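Local coordinates for protein transcriptional regulator, putative, Mar family (Thermotoga maritima, PDB 2ETH) that probably binds DNA as a two-subunit transcriptional regulator of the MarR family, through a winged helix-turn-helix domain, at residues V79-E91 and Y100-F112. Numbering follows the deposited sequence.
Sequences VDSLEKRGLVVRE and YRVVLTEKGKEIF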
loop_
_atom_site.group_PDB
_atom_site.type_symbol
_atom_site.label_atom_id
_atom_site.label_comp_id
_atom_site.label_asym_id
_atom_site.label_seq_id
_atom_site.Cartn_x
_atom_site.Cartn_y
_atom_site.Cartn_z
ATOM N N VAL A 79 6.732 -6.718 15.573
ATOM C CA VAL A 79 6.445 -8.147 15.820
ATOM C C VAL A 79 5.642 -8.310 17.117
ATOM O O VAL A 79 4.640 -9.033 17.123
ATOM C CB VAL A 79 7.724 -9.046 15.803
ATOM C CG1 VAL A 79 7.364 -10.472 16.069
ATOM C CG2 VAL A 79 8.452 -8.946 14.490
ATOM N N ASP A 80 6.031 -7.622 18.198
ATOM C CA ASP A 80 5.214 -7.665 19.439
ATOM C C ASP A 80 3.764 -7.255 19.131
ATOM O O ASP A 80 2.811 -7.835 19.651
ATOM C CB ASP A 80 5.765 -6.760 20.578
ATOM C CG ASP A 80 6.923 -7.405 21.374
ATOM N N SER A 81 3.582 -6.270 18.267
ATOM C CA SER A 81 2.223 -5.854 17.951
ATOM C C SER A 81 1.452 -6.899 17.148
ATOM O O SER A 81 0.312 -7.169 17.410
ATOM C CB SER A 81 2.201 -4.525 17.236
ATOM O OG SER A 81 1.135 -4.584 16.328
ATOM N N LEU A 82 2.103 -7.489 16.169
ATOM C CA LEU A 82 1.525 -8.587 15.392
ATOM C C LEU A 82 1.215 -9.760 16.286
ATOM O O LEU A 82 0.245 -10.471 16.115
ATOM C CB LEU A 82 2.503 -9.027 14.290
ATOM C CG LEU A 82 2.586 -8.084 13.095
ATOM C CD1 LEU A 82 3.684 -8.539 12.138
ATOM C CD2 LEU A 82 1.164 -8.013 12.375
ATOM N N GLU A 83 2.056 -9.942 17.268
ATOM C CA GLU A 83 1.848 -11.015 18.246
ATOM C C GLU A 83 0.650 -10.800 19.137
ATOM O O GLU A 83 -0.053 -11.748 19.425
ATOM C CB GLU A 83 3.103 -11.201 19.057
ATOM C CG GLU A 83 3.152 -12.445 19.875
ATOM C CD GLU A 83 4.603 -12.829 20.208
ATOM O OE1 GLU A 83 5.519 -12.088 19.708
ATOM O OE2 GLU A 83 4.812 -13.871 20.925
ATOM N N LYS A 84 0.373 -9.564 19.525
ATOM C CA LYS A 84 -0.783 -9.344 20.362
ATOM C C LYS A 84 -2.083 -9.295 19.611
ATOM O O LYS A 84 -3.111 -9.521 20.238
ATOM C CB LYS A 84 -0.612 -8.216 21.388
ATOM C CG LYS A 84 -0.359 -6.809 20.920
ATOM C CD LYS A 84 0.222 -5.979 22.117
ATOM N N ARG A 85 -2.057 -9.121 18.278
ATOM C CA ARG A 85 -3.250 -9.365 17.448
ATOM C C ARG A 85 -3.416 -10.866 17.144
ATOM O O ARG A 85 -4.396 -11.272 16.525
ATOM C CB ARG A 85 -3.232 -8.614 16.114
ATOM C CG ARG A 85 -2.695 -7.230 16.133
ATOM C CD ARG A 85 -2.559 -6.653 14.713
ATOM N NE ARG A 85 -3.570 -5.617 14.520
ATOM C CZ ARG A 85 -3.424 -4.329 14.832
ATOM N NH1 ARG A 85 -2.297 -3.864 15.339
ATOM N NH2 ARG A 85 -4.421 -3.493 14.631
ATOM N N GLY A 86 -2.452 -11.684 17.561
ATOM C CA GLY A 86 -2.603 -13.138 17.475
ATOM C C GLY A 86 -2.293 -13.713 16.108
ATOM O O GLY A 86 -2.714 -14.835 15.795
ATOM N N LEU A 87 -1.529 -12.961 15.324
ATOM C CA LEU A 87 -1.224 -13.309 13.926
ATOM C C LEU A 87 0.107 -14.053 13.737
ATOM O O LEU A 87 0.240 -14.821 12.808
ATOM C CB LEU A 87 -1.226 -12.047 13.033
ATOM C CG LEU A 87 -2.545 -11.235 12.966
ATOM C CD1 LEU A 87 -2.296 -9.972 12.167
ATOM C CD2 LEU A 87 -3.690 -12.059 12.342
ATOM N N VAL A 88 1.089 -13.795 14.592
ATOM C CA VAL A 88 2.421 -14.426 14.508
ATOM C C VAL A 88 2.954 -14.737 15.912
ATOM O O VAL A 88 2.424 -14.261 16.929
ATOM C CB VAL A 88 3.467 -13.529 13.813
ATOM C CG1 VAL A 88 2.916 -13.011 12.513
ATOM C CG2 VAL A 88 3.909 -12.374 14.786
ATOM N N VAL A 89 4.032 -15.513 15.945
ATOM C CA VAL A 89 4.627 -15.967 17.168
ATOM C C VAL A 89 6.094 -16.218 16.847
ATOM O O VAL A 89 6.408 -16.450 15.724
ATOM C CB VAL A 89 3.867 -17.232 17.699
ATOM C CG1 VAL A 89 4.142 -18.471 16.854
ATOM C CG2 VAL A 89 4.180 -17.459 19.113
ATOM N N ARG A 90 6.990 -16.078 17.814
ATOM C CA ARG A 90 8.413 -16.369 17.628
ATOM C C ARG A 90 8.630 -17.785 18.123
ATOM O O ARG A 90 8.257 -18.098 19.232
ATOM C CB ARG A 90 9.307 -15.455 18.481
ATOM C CG ARG A 90 9.134 -13.967 18.251
ATOM C CD ARG A 90 9.109 -13.176 19.616
ATOM N NE ARG A 90 9.469 -11.755 19.475
ATOM C CZ ARG A 90 8.770 -10.715 19.949
ATOM N NH1 ARG A 90 7.659 -10.883 20.660
ATOM N NH2 ARG A 90 9.194 -9.475 19.724
ATOM N N GLU A 91 9.246 -18.620 17.308
ATOM C CA GLU A 91 9.370 -20.025 17.612
ATOM C C GLU A 91 10.768 -20.494 17.427
ATOM O O GLU A 91 11.429 -20.102 16.511
ATOM C CB GLU A 91 8.438 -20.849 16.727
ATOM C CG GLU A 91 7.056 -21.025 17.334
ATOM C CD GLU A 91 6.263 -22.189 16.714
ATOM O OE1 GLU A 91 6.566 -22.607 15.561
ATOM O OE2 GLU A 91 5.349 -22.697 17.408
ATOM N N TYR A 100 15.735 -18.755 16.312
ATOM C CA TYR A 100 14.299 -18.559 16.364
ATOM C C TYR A 100 13.828 -17.651 15.272
ATOM O O TYR A 100 14.566 -16.798 14.801
ATOM C CB TYR A 100 13.806 -18.131 17.762
ATOM C CG TYR A 100 13.861 -16.649 18.091
ATOM C CD1 TYR A 100 12.881 -15.743 17.606
ATOM C CD2 TYR A 100 14.854 -16.151 18.944
ATOM C CE1 TYR A 100 12.941 -14.367 17.943
ATOM C CE2 TYR A 100 14.908 -14.791 19.269
ATOM C CZ TYR A 100 13.964 -13.921 18.776
ATOM O OH TYR A 100 14.075 -12.610 19.121
ATOM N N ARG A 101 12.604 -17.878 14.829
ATOM C CA ARG A 101 12.031 -17.139 13.722
ATOM C C ARG A 101 10.609 -16.792 14.002
ATOM O O ARG A 101 9.950 -17.468 14.775
ATOM C CB ARG A 101 12.053 -17.967 12.446
ATOM C CG ARG A 101 13.425 -18.368 11.987
ATOM C CD ARG A 101 13.347 -19.122 10.694
ATOM N NE ARG A 101 14.677 -19.328 10.128
ATOM C CZ ARG A 101 15.500 -20.304 10.462
ATOM N NH1 ARG A 101 15.150 -21.209 11.364
ATOM N NH2 ARG A 101 16.672 -20.384 9.877
ATOM N N VAL A 102 10.152 -15.723 13.356
ATOM C CA VAL A 102 8.775 -15.327 13.383
ATOM C C VAL A 102 8.041 -16.273 12.390
ATOM O O VAL A 102 8.417 -16.413 11.237
ATOM C CB VAL A 102 8.614 -13.809 13.035
ATOM C CG1 VAL A 102 7.216 -13.331 13.307
ATOM C CG2 VAL A 102 9.557 -12.949 13.839
ATOM N N VAL A 103 7.009 -16.935 12.866
ATOM C CA VAL A 103 6.166 -17.768 12.053
ATOM C C VAL A 103 4.706 -17.304 12.265
ATOM O O VAL A 103 4.370 -16.683 13.254
ATOM C CB VAL A 103 6.340 -19.248 12.436
ATOM C CG1 VAL A 103 7.809 -19.675 12.255
ATOM C CG2 VAL A 103 5.863 -19.500 13.872
ATOM N N LEU A 104 3.851 -17.633 11.320
ATOM C CA LEU A 104 2.419 -17.333 11.401
ATOM C C LEU A 104 1.726 -18.252 12.407
ATOM O O LEU A 104 2.058 -19.416 12.535
ATOM C CB LEU A 104 1.770 -17.476 9.995
ATOM C CG LEU A 104 1.606 -16.205 9.128
ATOM C CD1 LEU A 104 2.777 -15.203 9.187
ATOM C CD2 LEU A 104 1.251 -16.558 7.676
ATOM N N THR A 105 0.742 -17.734 13.133
ATOM C CA THR A 105 -0.135 -18.603 13.910
ATOM C C THR A 105 -1.130 -19.268 12.989
ATOM O O THR A 105 -1.077 -19.075 11.830
ATOM C CB THR A 105 -0.836 -17.811 14.971
ATOM O OG1 THR A 105 -1.541 -16.717 14.343
ATOM C CG2 THR A 105 0.214 -17.325 15.954
ATOM N N GLU A 106 -2.038 -20.063 13.515
ATOM C CA GLU A 106 -3.134 -20.584 12.737
ATOM C C GLU A 106 -3.996 -19.482 12.202
ATOM O O GLU A 106 -4.451 -19.545 11.051
ATOM C CB GLU A 106 -4.011 -21.493 13.586
ATOM C CG GLU A 106 -5.121 -22.151 12.755
ATOM C CD GLU A 106 -5.577 -23.479 13.285
ATOM O OE1 GLU A 106 -5.022 -23.953 14.296
ATOM O OE2 GLU A 106 -6.495 -24.074 12.661
ATOM N N LYS A 107 -4.255 -18.497 13.057
ATOM C CA LYS A 107 -5.069 -17.355 12.704
ATOM C C LYS A 107 -4.361 -16.474 11.698
ATOM O O LYS A 107 -5.013 -15.786 10.918
ATOM C CB LYS A 107 -5.409 -16.530 13.951
ATOM C CG LYS A 107 -6.062 -15.202 13.676
ATOM C CD LYS A 107 -6.342 -14.482 14.964
ATOM C CE LYS A 107 -6.730 -13.034 14.756
ATOM N NZ LYS A 107 -7.137 -12.473 16.076
ATOM N N GLY A 108 -3.028 -16.462 11.752
ATOM C CA GLY A 108 -2.229 -15.691 10.804
ATOM C C GLY A 108 -2.461 -16.241 9.420
ATOM O O GLY A 108 -2.774 -15.498 8.501
ATOM N N LYS A 109 -2.363 -17.561 9.315
ATOM C CA LYS A 109 -2.631 -18.306 8.052
ATOM C C LYS A 109 -4.054 -18.148 7.537
ATOM O O LYS A 109 -4.277 -18.106 6.328
ATOM C CB LYS A 109 -2.332 -19.803 8.206
ATOM C CG LYS A 109 -0.847 -20.120 8.376
ATOM C CD LYS A 109 -0.514 -21.533 7.856
ATOM C CE LYS A 109 0.936 -21.624 7.302
ATOM N N GLU A 110 -5.013 -18.056 8.435
ATOM C CA GLU A 110 -6.408 -17.874 8.015
ATOM C C GLU A 110 -6.598 -16.470 7.441
ATOM O O GLU A 110 -7.296 -16.322 6.445
ATOM C CB GLU A 110 -7.421 -18.183 9.145
ATOM N N ILE A 111 -5.994 -15.455 8.057
ATOM C CA ILE A 111 -6.099 -14.090 7.570
ATOM C C ILE A 111 -5.369 -13.977 6.233
ATOM O O ILE A 111 -5.877 -13.349 5.323
ATOM C CB ILE A 111 -5.538 -13.025 8.565
ATOM C CG1 ILE A 111 -6.394 -12.941 9.841
ATOM C CG2 ILE A 111 -5.542 -11.620 7.944
ATOM C CD1 ILE A 111 -7.783 -12.378 9.642
ATOM N N PHE A 112 -4.195 -14.591 6.105
ATOM C CA PHE A 112 -3.475 -14.545 4.829
ATOM C C PHE A 112 -4.270 -15.238 3.726
ATOM O O PHE A 112 -4.291 -14.767 2.612
ATOM C CB PHE A 112 -2.100 -15.166 4.892
ATOM C CG PHE A 112 -1.374 -15.102 3.588
ATOM C CD1 PHE A 112 -1.140 -13.868 2.963
ATOM C CD2 PHE A 112 -0.930 -16.261 2.971
ATOM C CE1 PHE A 112 -0.506 -13.804 1.707
ATOM C CE2 PHE A 112 -0.290 -16.225 1.765
ATOM C CZ PHE A 112 -0.098 -14.983 1.107
#
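Tyr-100 lies beside Arg-90, both side chains pointing the same way, with Arg-90 CB 3.7 Å from ring atom CD1; the guanidinium plane is turned 69° from the ring, and Arg-90 NH1 forms a salt bridge with Glu-83 OE1. Arg-101 and Glu-91 exchange two backbone hydrogen bonds. Val-102 turns inward: CG1 packs on Val-88 CG2 at 3.7 Å, and its two methyls meet Val-79 CG1 tip to tip, fastening the hairpin to helix 72-84, while Met-61 and Ile-64 of helix 61-67 also touch it. Val-103 and Val-89 again trade backbone bonds; on the other face, Val-103 CG2 touches both Val-89 CG1 and Glu-91 OE1, 3.6 Å from each, the two partners lying about at right angles to one another. Leu-104 CD1 reaches Val-88 CG1.

Thr-105, with OG1 between its backbone N and carbonyl carbon (chi1 56°), donates to Gly-86 O at 2.7 Å and accepts from Gly-108 N, while its own N binds Leu-87 O from above the carbonyl plane. With an alanine here, Gly-86 O would probably lose its hydroxyl donor and Gly-108 N its side-chain cap. Lys-107, fully extended, brings NZ to Arg-85 O at 3.0 Å. Gly-108 CA makes a CA-H...O contact with Leu-87 O at 3.3 Å, and a CB on this residue would clash with that oxygen. Ile-111 CG1 crosses Leu-87 CD2 at about a right angle, 3.8 Å away.

Thus the Schellman motif at Gly-86, which follows helix 72-84, is tied to the N-cap of helix 106-127, next to the antiparallel hairpin that forms the wing of a MarR-type winged helix-turn-helix domain.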